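Local coordinates for protein FAD-binding oxidoreductase (Gulosibacter chungangensis, PDB 7PBG) that oxidises 4-ethylphenol, dehydrogenating it to 4-vinylphenol, as a flavoprotein oxidase that carries a covalently bound FAD, at residues D131-Y136 / E152-S157; E250-L255 / I315-V320; M460-I465 / H479-D484; R503-L508 / S519-E524. All coordinates share one frame; numbering follows the deposited sequence.

Contact 1: D131-Y136 / E152-S157; sequences DYKTLY and ELDWGS. With FAD (flavin-adenine dinucleotide), chain C.
Tyr132 and Asp131, at the start of helix 132-142, brace the loop 152-157, which carries Glu152 and Ser157, both FAD-binding residues of the PCMH-type FAD-binding domain. The Tyr132 ring, with CG beside the backbone N (chi1 -70°), turns one edge toward the loop: Leu153 O lies near the ring plane, 3.7 Å from CD2, while Gly156 O approaches obliquely. Tyr132 N donates to Gly156 O (3.0 Å), and Asp131 CA adds a CA-H...O contact to the same carbonyl. Lys133 N donates to Asp154 O (3.0 Å), so the first turn of the helix donates to the loop. Asp131 is the N-cap: its OD1 accepts from Thr134 N (2.8 Å), while OD2 meets two waters, one reaching Asp154 OD1 and the other Trp155 O. Asp154 OD1 also forms a salt bridge with Arg381, which would offset the nearby like charge of Asp131. Beyond Gly156, whose CA is 3.5 Å from FAD O4', Ser157 N donates to FAD O2P at 2.8 Å. Ser157 in turn caps helix 158-163 through Gly160 N, and Tyr132 packs on Val158 and Asn161 of that helix, while Leu135 reaches Ala124 and Val126 on strand 123-126.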
# COMPACT_ATOMS: atom_id res chain seq x y z
N ASP A 131 -23.02 -0.28 0.63
CA ASP A 131 -22.76 0.53 -0.58
C ASP A 131 -22.40 1.93 -0.13
O ASP A 131 -22.49 2.24 1.06
CB ASP A 131 -23.88 0.49 -1.63
CG ASP A 131 -25.25 0.92 -1.16
OD1 ASP A 131 -25.34 1.56 -0.09
OD2 ASP A 131 -26.20 0.68 -1.91
N TYR A 132 -21.98 2.74 -1.09
CA TYR A 132 -21.50 4.10 -0.76
C TYR A 132 -22.68 4.86 -0.17
O TYR A 132 -22.49 5.64 0.77
CB TYR A 132 -20.95 4.77 -2.00
CG TYR A 132 -19.65 4.17 -2.47
CD1 TYR A 132 -18.55 4.08 -1.64
CD2 TYR A 132 -19.59 3.56 -3.70
CE1 TYR A 132 -17.35 3.59 -2.13
CE2 TYR A 132 -18.42 2.99 -4.17
CZ TYR A 132 -17.31 2.94 -3.35
OH TYR A 132 -16.11 2.40 -3.77
N LYS A 133 -23.87 4.69 -0.73
CA LYS A 133 -25.07 5.40 -0.21
C LYS A 133 -25.24 5.09 1.28
O LYS A 133 -25.36 6.02 2.10
CB LYS A 133 -26.33 5.03 -0.99
CG LYS A 133 -27.62 5.63 -0.46
CD LYS A 133 -28.78 5.42 -1.44
CE LYS A 133 -30.12 5.89 -0.92
NZ LYS A 133 -30.77 4.82 -0.13
N THR A 134 -25.23 3.80 1.64
CA THR A 134 -25.46 3.35 3.02
C THR A 134 -24.39 3.88 3.98
O THR A 134 -24.73 4.34 5.07
CB THR A 134 -25.55 1.83 3.07
OG1 THR A 134 -26.69 1.55 2.26
CG2 THR A 134 -25.74 1.32 4.48
N LEU A 135 -23.10 3.81 3.58
CA LEU A 135 -22.03 4.23 4.49
C LEU A 135 -22.14 5.73 4.66
O LEU A 135 -22.01 6.17 5.78
CB LEU A 135 -20.67 3.82 3.93
CG LEU A 135 -19.50 4.17 4.85
CD1 LEU A 135 -19.61 3.46 6.18
CD2 LEU A 135 -18.16 3.86 4.16
N TYR A 136 -22.48 6.46 3.59
CA TYR A 136 -22.64 7.92 3.67
C TYR A 136 -23.72 8.23 4.69
O TYR A 136 -23.51 9.09 5.60
CB TYR A 136 -22.96 8.50 2.31
CG TYR A 136 -23.39 9.92 2.39
CD1 TYR A 136 -22.45 10.89 2.66
CD2 TYR A 136 -24.72 10.27 2.27
CE1 TYR A 136 -22.82 12.21 2.72
CE2 TYR A 136 -25.11 11.59 2.38
CZ TYR A 136 -24.16 12.55 2.64
OH TYR A 136 -24.53 13.87 2.74
N GLU A 152 -18.28 6.54 -8.80
CA GLU A 152 -19.25 7.38 -9.54
C GLU A 152 -20.68 6.94 -9.23
O GLU A 152 -21.56 7.81 -9.24
CB GLU A 152 -18.97 7.36 -11.04
CG GLU A 152 -17.83 8.30 -11.38
CD GLU A 152 -17.78 8.93 -12.75
OE1 GLU A 152 -18.81 8.98 -13.47
OE2 GLU A 152 -16.71 9.45 -13.07
N LEU A 153 -20.90 5.67 -8.91
CA LEU A 153 -22.29 5.19 -8.70
C LEU A 153 -22.50 4.79 -7.24
O LEU A 153 -21.74 3.99 -6.71
CB LEU A 153 -22.52 4.04 -9.68
CG LEU A 153 -22.39 4.44 -11.14
CD1 LEU A 153 -22.41 3.20 -12.05
CD2 LEU A 153 -23.50 5.38 -11.53
N ASP A 154 -23.58 5.27 -6.61
CA ASP A 154 -23.72 5.14 -5.14
C ASP A 154 -24.11 3.74 -4.69
O ASP A 154 -24.07 3.46 -3.47
CB ASP A 154 -24.67 6.18 -4.55
CG ASP A 154 -26.13 6.04 -4.90
OD1 ASP A 154 -26.59 4.91 -5.08
OD2 ASP A 154 -26.82 7.04 -4.79
N TRP A 155 -24.44 2.85 -5.62
CA TRP A 155 -24.75 1.42 -5.35
C TRP A 155 -23.48 0.58 -5.31
O TRP A 155 -23.61 -0.64 -5.01
CB TRP A 155 -25.71 0.86 -6.43
CG TRP A 155 -25.28 0.96 -7.86
CD1 TRP A 155 -24.13 0.48 -8.45
CD2 TRP A 155 -26.07 1.51 -8.94
NE1 TRP A 155 -24.17 0.67 -9.80
CE2 TRP A 155 -25.31 1.35 -10.12
CE3 TRP A 155 -27.31 2.15 -9.01
CZ2 TRP A 155 -25.78 1.78 -11.37
CZ3 TRP A 155 -27.76 2.60 -10.24
CH2 TRP A 155 -27.02 2.39 -11.40
N GLY A 156 -22.32 1.14 -5.65
CA GLY A 156 -21.03 0.43 -5.52
C GLY A 156 -20.81 -0.03 -4.09
O GLY A 156 -21.19 0.69 -3.15
N SER A 157 -20.29 -1.23 -3.89
CA SER A 157 -19.89 -1.79 -2.57
C SER A 157 -18.57 -1.20 -2.08
O SER A 157 -17.53 -1.22 -2.84
CB SER A 157 -19.81 -3.31 -2.63
OG SER A 157 -19.11 -3.80 -1.50
PA FAD C . -18.48 -6.29 -6.69
O1A FAD C . -19.10 -6.60 -8.02
O2A FAD C . -19.19 -6.76 -5.44
O5B FAD C . -17.04 -6.90 -6.68
C5B FAD C . -16.16 -6.77 -7.79
C4B FAD C . -15.22 -7.95 -7.78
O4B FAD C . -14.39 -7.94 -6.59
C3B FAD C . -15.89 -9.34 -7.74
O3B FAD C . -16.29 -9.76 -9.05
C2B FAD C . -14.82 -10.20 -7.06
O2B FAD C . -13.85 -10.58 -8.02
C1B FAD C . -14.26 -9.23 -6.03
N9A FAD C . -14.94 -9.25 -4.76
C8A FAD C . -15.89 -8.36 -4.35
N7A FAD C . -16.31 -8.61 -3.15
C5A FAD C . -15.65 -9.76 -2.76
C6A FAD C . -15.65 -10.48 -1.57
N6A FAD C . -16.44 -10.19 -0.53
N1A FAD C . -14.85 -11.57 -1.51
C2A FAD C . -14.05 -11.85 -2.58
N3A FAD C . -13.95 -11.22 -3.74
C4A FAD C . -14.79 -10.16 -3.76
N1 FAD C . -15.32 1.98 -10.84
C2 FAD C . -14.49 2.68 -10.08
O2 FAD C . -13.67 2.11 -9.31
N3 FAD C . -14.56 4.03 -10.02
C4 FAD C . -15.41 4.76 -10.80
O4 FAD C . -15.48 5.99 -10.65
C4X FAD C . -16.25 4.07 -11.65
N5 FAD C . -17.05 4.78 -12.41
C5X FAD C . -17.89 4.07 -13.24
C6 FAD C . -18.77 4.80 -14.04
C7 FAD C . -19.69 4.17 -14.86
C7M FAD C . -20.64 5.01 -15.70
C8 FAD C . -19.74 2.76 -14.87
C8M FAD C . -20.72 2.04 -15.75
C9 FAD C . -18.85 2.03 -14.11
C9A FAD C . -17.92 2.66 -13.26
N10 FAD C . -17.05 1.95 -12.43
C10 FAD C . -16.19 2.64 -11.59
C1' FAD C . -17.07 0.47 -12.34
C2' FAD C . -18.04 -0.06 -11.27
O2' FAD C . -19.31 0.67 -11.29
C3' FAD C . -17.53 0.06 -9.81
O3' FAD C . -16.18 -0.32 -9.74
C4' FAD C . -18.32 -0.75 -8.77
O4' FAD C . -18.15 -0.17 -7.47
C5' FAD C . -17.89 -2.19 -8.75
O5' FAD C . -18.96 -3.06 -8.39
P FAD C . -19.21 -3.49 -6.87
O1P FAD C . -20.63 -3.97 -6.75
O2P FAD C . -18.77 -2.34 -6.03
O3P FAD C . -18.20 -4.71 -6.64
O HOH W 1 -27.45 2.62 -3.50
O HOH W 2 -25.92 -1.38 -3.56

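Contact 2: E250-L255 / I315-V320; sequences ENEDDL and IGHWIV
The backbone from Glu250 to Glu252 passes His317 and Trp318, Glu252 and His317 having their CA atoms 5.3 Å apart. His317 and Trp318 both face Phe249 of the neighbouring antiparallel strand 241-249, a classic beta bulge, and both rings turn toward the loop that joins this strand to helix 255-266. The indole of Trp318 enters edge first: NE1 donates to Glu252 O at 2.9 Å, with the oxygen close to the ring plane but the donor above the carbonyl plane. Leu255 covers one indole face, CD1 standing 4.0 Å from the centroid of the six-membered ring and only 3° off its normal, a CH-pi contact; CD2 reaches CZ2. Tyr413 of helix 406-422 meets Trp318 edge-to-face. On His317, Glu250 O lies at the ring edge, 3.2 Å from CD2, and Glu252 CG comes obliquely to ND1, the carboxylate and imidazole planes 63° apart. Asn251 OD1 accepts from Asp253 N in an Asx turn. The direct NE1 bond thus fixes the indole edge while Leu255 covers a face. The Glu252 carboxylate is shared between Lys417 and a water to His317 ND1, and Gln307 takes NE2, so the polar side relies largely on partners outside the two segments.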
# COMPACT_ATOMS: atom_id res chain seq x y z
N GLU A 250 -11.70 24.98 -25.06
CA GLU A 250 -12.51 25.19 -26.28
C GLU A 250 -12.09 24.22 -27.40
O GLU A 250 -12.76 24.21 -28.44
CB GLU A 250 -12.41 26.67 -26.68
CG GLU A 250 -11.10 27.04 -27.31
CD GLU A 250 -11.03 28.46 -27.85
OE1 GLU A 250 -11.95 29.22 -27.59
OE2 GLU A 250 -10.00 28.79 -28.46
N ASN A 251 -10.90 23.60 -27.30
CA ASN A 251 -10.35 22.86 -28.45
C ASN A 251 -10.13 21.40 -28.07
O ASN A 251 -9.54 21.14 -27.01
CB ASN A 251 -9.07 23.53 -28.94
CG ASN A 251 -8.74 23.21 -30.37
OD1 ASN A 251 -8.75 22.05 -30.82
ND2 ASN A 251 -8.46 24.26 -31.13
N GLU A 252 -10.46 20.47 -28.96
CA GLU A 252 -10.08 19.06 -28.75
C GLU A 252 -8.57 18.96 -28.60
O GLU A 252 -8.10 18.00 -27.97
CB GLU A 252 -10.48 18.17 -29.92
CG GLU A 252 -11.90 17.73 -29.84
CD GLU A 252 -12.24 16.59 -30.77
OE1 GLU A 252 -11.32 15.85 -31.15
OE2 GLU A 252 -13.45 16.43 -31.06
N ASP A 253 -7.85 19.84 -29.29
CA ASP A 253 -6.37 19.74 -29.32
C ASP A 253 -5.77 20.39 -28.06
O ASP A 253 -4.56 20.40 -27.96
CB ASP A 253 -5.80 20.42 -30.55
CG ASP A 253 -6.12 19.70 -31.84
OD1 ASP A 253 -6.26 18.45 -31.81
OD2 ASP A 253 -6.18 20.41 -32.86
N ASP A 254 -6.58 20.80 -27.08
CA ASP A 254 -6.03 21.36 -25.83
C ASP A 254 -5.57 20.25 -24.86
O ASP A 254 -4.91 20.56 -23.86
CB ASP A 254 -7.07 22.14 -25.06
N LEU A 255 -5.85 18.98 -25.16
CA LEU A 255 -5.54 17.91 -24.19
C LEU A 255 -4.06 17.89 -23.81
O LEU A 255 -3.77 17.77 -22.62
CB LEU A 255 -6.02 16.56 -24.72
CG LEU A 255 -5.76 15.36 -23.81
CD1 LEU A 255 -6.56 15.45 -22.51
CD2 LEU A 255 -6.11 14.07 -24.54
N ILE A 315 -20.02 24.19 -22.13
CA ILE A 315 -18.84 23.55 -21.49
C ILE A 315 -17.62 23.66 -22.43
O ILE A 315 -17.38 24.76 -22.97
CB ILE A 315 -19.23 22.15 -20.97
CG1 ILE A 315 -19.74 21.21 -22.06
CG2 ILE A 315 -20.31 22.29 -19.90
CD1 ILE A 315 -20.09 19.85 -21.53
N GLY A 316 -16.84 22.61 -22.59
CA GLY A 316 -15.67 22.62 -23.49
C GLY A 316 -15.57 21.29 -24.17
O GLY A 316 -16.22 20.35 -23.71
N HIS A 317 -14.70 21.16 -25.16
CA HIS A 317 -14.37 19.83 -25.71
C HIS A 317 -13.69 18.96 -24.64
O HIS A 317 -13.79 17.72 -24.74
CB HIS A 317 -13.48 20.01 -26.93
CG HIS A 317 -14.27 20.36 -28.15
ND1 HIS A 317 -15.05 19.43 -28.80
CD2 HIS A 317 -14.47 21.53 -28.78
CE1 HIS A 317 -15.68 20.02 -29.80
NE2 HIS A 317 -15.34 21.31 -29.82
N TRP A 318 -12.94 19.58 -23.71
CA TRP A 318 -12.34 18.98 -22.51
C TRP A 318 -12.82 19.80 -21.33
O TRP A 318 -12.88 21.05 -21.44
CB TRP A 318 -10.80 18.94 -22.58
CG TRP A 318 -10.33 18.03 -23.66
CD1 TRP A 318 -9.83 18.37 -24.88
CD2 TRP A 318 -10.37 16.59 -23.63
NE1 TRP A 318 -9.57 17.24 -25.61
CE2 TRP A 318 -9.87 16.14 -24.87
CE3 TRP A 318 -10.75 15.65 -22.66
CZ2 TRP A 318 -9.74 14.78 -25.17
CZ3 TRP A 318 -10.64 14.31 -22.95
CH2 TRP A 318 -10.13 13.89 -24.19
N ILE A 319 -13.16 19.11 -20.26
CA ILE A 319 -13.51 19.75 -18.98
C ILE A 319 -12.63 19.11 -17.91
O ILE A 319 -12.57 17.86 -17.79
CB ILE A 319 -15.01 19.56 -18.67
CG1 ILE A 319 -15.92 19.85 -19.86
CG2 ILE A 319 -15.37 20.35 -17.44
CD1 ILE A 319 -16.25 18.68 -20.72
N VAL A 320 -11.99 19.95 -17.13
CA VAL A 320 -11.30 19.57 -15.87
C VAL A 320 -12.25 19.83 -14.72
O VAL A 320 -12.75 20.92 -14.63
CB VAL A 320 -9.97 20.30 -15.69
CG1 VAL A 320 -9.34 20.02 -14.33
CG2 VAL A 320 -9.02 19.95 -16.84
O HOH W 3 -14.63 16.66 -28.87

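Contact 3: M460-I465 / H479-D484; sequences MTRELI and HNVLAD
Leu482 and Arg462 bury the most surface here. Leu482 directs its two methyls at helix 451-470: CD1 meets Thr461 CG2 at 3.7 Å, the side chains crossing at about a right angle, and CD2 meets Ile465 CD1 at 3.9 Å. With CG beside the backbone N (chi1 -61°) and the chain extended beyond it, the isobutyl group fits between Thr461 and Ile465, one helical turn apart. Arg462, extended from CG to NE, reaches across from the helix to the 479-484 segment. NH2 donates to Val481 O at 3.0 Å; the acceptor is tilted from the guanidinium plane, and the donor stands above the carbonyl plane. Leu482 CD2 lies over one face of the guanidinium, so the charged group has an apolar neighbour on that side. A water bonded to Arg462 NH1 (2.9 Å) also donates to Val481 O (2.8 Å), which gives this carbonyl two partners. NH1 has a further acceptor in Gln485 OE1. The contact packs helix 451-470 against the turn leading into helix 483-489, within the C-terminal domain of the FAD-linked oxidase family. The turn is shaped partly by His479, whose ND1 accepts a nearly straight bond from Val481 N (178°) in the imidazole plane, while its NE2 is bonded to Asp43. Thr461, Val481 and Leu482 all touch Phe396 of strand 393-402, adjacent in sequence to His395, the residue that binds FAD covalently. Val481 CG2 sits 3.8 Å from Arg462 NH2, and its side chain also touches Val47 and Phe53.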
# COMPACT_ATOMS: atom_id res chain seq x y z
N MET A 460 -13.32 -4.24 -31.13
CA MET A 460 -12.70 -2.91 -30.94
C MET A 460 -11.75 -2.98 -29.74
O MET A 460 -10.60 -2.56 -29.83
CB MET A 460 -13.74 -1.83 -30.66
CG MET A 460 -13.13 -0.45 -30.42
SD MET A 460 -14.35 0.66 -29.73
CE MET A 460 -14.58 0.05 -28.06
N THR A 461 -12.24 -3.49 -28.62
CA THR A 461 -11.48 -3.49 -27.35
C THR A 461 -10.25 -4.40 -27.47
O THR A 461 -9.19 -4.02 -26.97
CB THR A 461 -12.36 -3.88 -26.17
OG1 THR A 461 -13.47 -2.99 -26.23
CG2 THR A 461 -11.63 -3.76 -24.85
N ARG A 462 -10.37 -5.58 -28.08
CA ARG A 462 -9.17 -6.43 -28.22
C ARG A 462 -8.12 -5.73 -29.07
O ARG A 462 -6.90 -5.93 -28.78
CB ARG A 462 -9.51 -7.80 -28.81
CG ARG A 462 -10.44 -8.64 -27.97
CD ARG A 462 -10.17 -10.10 -28.18
NE ARG A 462 -11.08 -10.98 -27.47
CZ ARG A 462 -10.91 -11.44 -26.23
NH1 ARG A 462 -9.91 -11.00 -25.47
NH2 ARG A 462 -11.81 -12.26 -25.72
N GLU A 463 -8.51 -4.95 -30.09
CA GLU A 463 -7.54 -4.18 -30.89
C GLU A 463 -6.95 -3.03 -30.04
O GLU A 463 -5.75 -2.78 -30.10
CB GLU A 463 -8.18 -3.58 -32.14
CG GLU A 463 -7.20 -2.81 -32.99
CD GLU A 463 -5.88 -3.51 -33.38
OE1 GLU A 463 -5.82 -4.76 -33.50
OE2 GLU A 463 -4.89 -2.78 -33.57
N LEU A 464 -7.76 -2.37 -29.21
CA LEU A 464 -7.23 -1.34 -28.29
C LEU A 464 -6.17 -1.94 -27.36
O LEU A 464 -5.08 -1.31 -27.20
CB LEU A 464 -8.37 -0.69 -27.49
CG LEU A 464 -9.29 0.23 -28.28
CD1 LEU A 464 -10.50 0.60 -27.45
CD2 LEU A 464 -8.55 1.45 -28.79
N ILE A 465 -6.43 -3.12 -26.77
CA ILE A 465 -5.48 -3.79 -25.86
C ILE A 465 -4.20 -4.10 -26.66
O ILE A 465 -3.11 -3.79 -26.21
CB ILE A 465 -6.11 -5.05 -25.25
CG1 ILE A 465 -7.29 -4.68 -24.34
CG2 ILE A 465 -5.05 -5.91 -24.59
CD1 ILE A 465 -8.12 -5.83 -23.91
N HIS A 479 -12.63 -6.74 -17.92
CA HIS A 479 -13.77 -7.66 -18.03
C HIS A 479 -13.28 -9.11 -18.05
O HIS A 479 -12.19 -9.41 -18.65
CB HIS A 479 -14.59 -7.29 -19.27
CG HIS A 479 -15.93 -7.92 -19.34
ND1 HIS A 479 -16.14 -9.28 -19.62
CD2 HIS A 479 -17.16 -7.38 -19.19
CE1 HIS A 479 -17.47 -9.52 -19.63
NE2 HIS A 479 -18.12 -8.35 -19.42
N ASN A 480 -14.06 -9.98 -17.44
CA ASN A 480 -13.90 -11.46 -17.53
C ASN A 480 -13.43 -11.88 -18.93
O ASN A 480 -12.46 -12.67 -19.03
CB ASN A 480 -15.21 -12.21 -17.29
CG ASN A 480 -15.80 -11.99 -15.91
OD1 ASN A 480 -15.16 -11.35 -15.05
ND2 ASN A 480 -16.98 -12.55 -15.68
N VAL A 481 -14.08 -11.41 -19.99
CA VAL A 481 -13.81 -11.97 -21.36
C VAL A 481 -12.43 -11.54 -21.83
O VAL A 481 -11.89 -12.15 -22.74
CB VAL A 481 -14.93 -11.57 -22.33
CG1 VAL A 481 -14.87 -10.09 -22.68
CG2 VAL A 481 -14.92 -12.45 -23.56
N LEU A 482 -11.89 -10.45 -21.28
CA LEU A 482 -10.57 -9.88 -21.68
C LEU A 482 -9.41 -10.41 -20.83
O LEU A 482 -8.23 -10.09 -21.17
CB LEU A 482 -10.59 -8.36 -21.51
CG LEU A 482 -11.61 -7.60 -22.35
CD1 LEU A 482 -11.57 -6.09 -22.00
CD2 LEU A 482 -11.44 -7.85 -23.85
N ALA A 483 -9.69 -11.13 -19.74
CA ALA A 483 -8.70 -11.47 -18.69
C ALA A 483 -7.48 -12.16 -19.32
O ALA A 483 -6.37 -11.79 -19.05
CB ALA A 483 -9.34 -12.35 -17.65
N ASP A 484 -7.70 -13.15 -20.16
CA ASP A 484 -6.54 -13.93 -20.64
C ASP A 484 -5.70 -13.05 -21.55
O ASP A 484 -4.42 -13.12 -21.51
CB ASP A 484 -6.97 -15.20 -21.36
CG ASP A 484 -7.23 -16.37 -20.42
OD1 ASP A 484 -6.78 -16.33 -19.24
OD2 ASP A 484 -7.87 -17.32 -20.88
O HOH W 4 -9.18 -12.75 -23.25

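Contact 4: R503-L508 / S519-E524; sequences RIKDAL and SGIWPE
Asp506 places its carboxylate beside its own backbone N (chi1 -61°), and Lys505 sets CG anti to N before bending at chi2 (56°), which brings both side chains onto Ile521, Pro523 and Glu524. The last turns of helix 492-508 here pack against the irregular C-terminal segment 519-524, near the C-terminus of the chain, in an enzyme of the FAD-linked oxidase family. The Lys505 aliphatic chain does the packing: CB touches Ile521 CG2 at 3.7 Å, the two side chains crossing, while CE comes to 4.1 Å from Pro523 CB, where lysine and proline lie side by side and point the same way. Its buried ammonium is satisfied by a salt bridge to Asp509 and by the carbonyls of Asn224 and Leu514. Arg503 and Ala507 of the helix meet the second subunit, where Asp188 of that subunit forms a salt bridge with Arg503. Asp506 OD2 pairs with Arg527, which would offset the like charge of Glu524, whose carboxylate is near but not in contact. Asp506 OD1 accepts from Glu524 N at 2.9 Å, met on its syn side 25° out of the carboxylate plane.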
# COMPACT_ATOMS: atom_id res chain seq x y z
N ARG A 503 1.29 -20.04 -8.85
CA ARG A 503 1.91 -20.74 -7.69
C ARG A 503 1.19 -20.37 -6.39
O ARG A 503 0.92 -21.26 -5.58
CB ARG A 503 3.38 -20.38 -7.57
CG ARG A 503 4.20 -20.97 -8.70
CD ARG A 503 5.58 -21.38 -8.26
NE ARG A 503 6.38 -21.65 -9.44
CZ ARG A 503 7.56 -21.11 -9.71
NH1 ARG A 503 8.17 -21.44 -10.84
NH2 ARG A 503 8.14 -20.26 -8.88
N ILE A 504 0.87 -19.10 -6.22
CA ILE A 504 0.11 -18.64 -5.02
C ILE A 504 -1.29 -19.27 -5.05
O ILE A 504 -1.77 -19.74 -3.98
CB ILE A 504 0.08 -17.11 -4.92
CG1 ILE A 504 1.49 -16.54 -4.74
CG2 ILE A 504 -0.87 -16.65 -3.82
CD1 ILE A 504 1.59 -15.08 -5.09
N LYS A 505 -1.93 -19.23 -6.22
CA LYS A 505 -3.29 -19.80 -6.42
C LYS A 505 -3.30 -21.25 -5.95
O LYS A 505 -4.21 -21.61 -5.21
CB LYS A 505 -3.65 -19.77 -7.91
CG LYS A 505 -4.96 -20.40 -8.29
CD LYS A 505 -6.10 -19.81 -7.55
CE LYS A 505 -7.41 -20.33 -8.08
NZ LYS A 505 -8.53 -19.87 -7.23
N ASP A 506 -2.34 -22.05 -6.39
CA ASP A 506 -2.36 -23.50 -6.11
C ASP A 506 -1.98 -23.72 -4.64
O ASP A 506 -2.46 -24.70 -4.07
CB ASP A 506 -1.50 -24.29 -7.07
CG ASP A 506 -1.91 -24.20 -8.54
OD1 ASP A 506 -3.12 -24.12 -8.84
OD2 ASP A 506 -0.99 -24.26 -9.39
N ALA A 507 -1.23 -22.80 -4.04
CA ALA A 507 -0.84 -22.83 -2.61
C ALA A 507 -2.09 -22.59 -1.76
O ALA A 507 -2.32 -23.35 -0.82
CB ALA A 507 0.22 -21.80 -2.32
N LEU A 508 -2.88 -21.59 -2.13
CA LEU A 508 -3.97 -21.13 -1.28
C LEU A 508 -5.28 -21.80 -1.66
O LEU A 508 -6.23 -21.71 -0.84
CB LEU A 508 -4.07 -19.61 -1.42
CG LEU A 508 -2.90 -18.80 -0.85
CD1 LEU A 508 -3.20 -17.32 -0.99
CD2 LEU A 508 -2.64 -19.15 0.60
N SER A 519 -8.42 -12.64 -13.58
CA SER A 519 -7.12 -11.97 -13.88
C SER A 519 -6.19 -12.94 -14.58
O SER A 519 -4.98 -12.65 -14.65
CB SER A 519 -6.44 -11.36 -12.71
OG SER A 519 -7.32 -10.42 -12.13
N GLY A 520 -6.76 -13.91 -15.28
CA GLY A 520 -5.97 -14.90 -16.04
C GLY A 520 -5.27 -15.90 -15.14
O GLY A 520 -4.24 -16.49 -15.59
N ILE A 521 -5.72 -16.03 -13.89
CA ILE A 521 -5.12 -16.95 -12.88
C ILE A 521 -5.91 -18.24 -12.86
O ILE A 521 -7.02 -18.31 -12.26
CB ILE A 521 -5.01 -16.30 -11.49
CG1 ILE A 521 -4.31 -14.95 -11.56
CG2 ILE A 521 -4.34 -17.23 -10.50
CD1 ILE A 521 -4.48 -14.11 -10.32
N TRP A 522 -5.34 -19.28 -13.47
CA TRP A 522 -6.03 -20.57 -13.63
C TRP A 522 -5.41 -21.57 -12.66
O TRP A 522 -4.19 -21.66 -12.55
CB TRP A 522 -5.99 -21.08 -15.07
CG TRP A 522 -6.71 -20.22 -16.05
CD1 TRP A 522 -6.19 -19.20 -16.80
CD2 TRP A 522 -8.13 -20.22 -16.31
NE1 TRP A 522 -7.18 -18.63 -17.57
CE2 TRP A 522 -8.38 -19.21 -17.28
CE3 TRP A 522 -9.19 -21.02 -15.87
CZ2 TRP A 522 -9.65 -18.97 -17.78
CZ3 TRP A 522 -10.45 -20.76 -16.35
CH2 TRP A 522 -10.68 -19.75 -17.30
N PRO A 523 -6.23 -22.32 -11.92
CA PRO A 523 -5.74 -23.36 -11.04
C PRO A 523 -5.20 -24.54 -11.85
O PRO A 523 -5.59 -24.73 -13.00
CB PRO A 523 -6.97 -23.79 -10.24
CG PRO A 523 -8.09 -23.55 -11.23
CD PRO A 523 -7.70 -22.29 -11.97
N GLU A 524 -4.26 -25.25 -11.22
CA GLU A 524 -3.51 -26.36 -11.85
C GLU A 524 -4.45 -27.34 -12.56
O GLU A 524 -4.10 -27.75 -13.68
CB GLU A 524 -2.68 -27.12 -10.82
CG GLU A 524 -1.73 -28.10 -11.48
CD GLU A 524 -0.58 -28.60 -10.63
OE1 GLU A 524 -0.82 -29.00 -9.49
OE2 GLU A 524 0.57 -28.61 -11.14

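Contact 1 is buried beside the cofactor in the FAD-binding domain and relies on backbone carbonyls and waters; contact 3, likewise buried, combines apolar packing with an arginine-carbonyl bond in the C-terminal domain, the two centres about 27 Å apart. Contact 2 is partly buried, its centre about 25 Å from the centre of the chain and away from the FAD site, with an indole and an imidazole meeting a loop. Contact 4, also buried, pairs a lysine's aliphatic packing with a carboxylate that accepts a backbone N-H, and adjoins the second subunit. Contacts 3 and 4 touch: Asp484 OD1 and Trp522 NE1 are 2.9 Å apart, a probable hydrogen bond. Contacts 2 and 4 lie on opposite sides of the chain's centre.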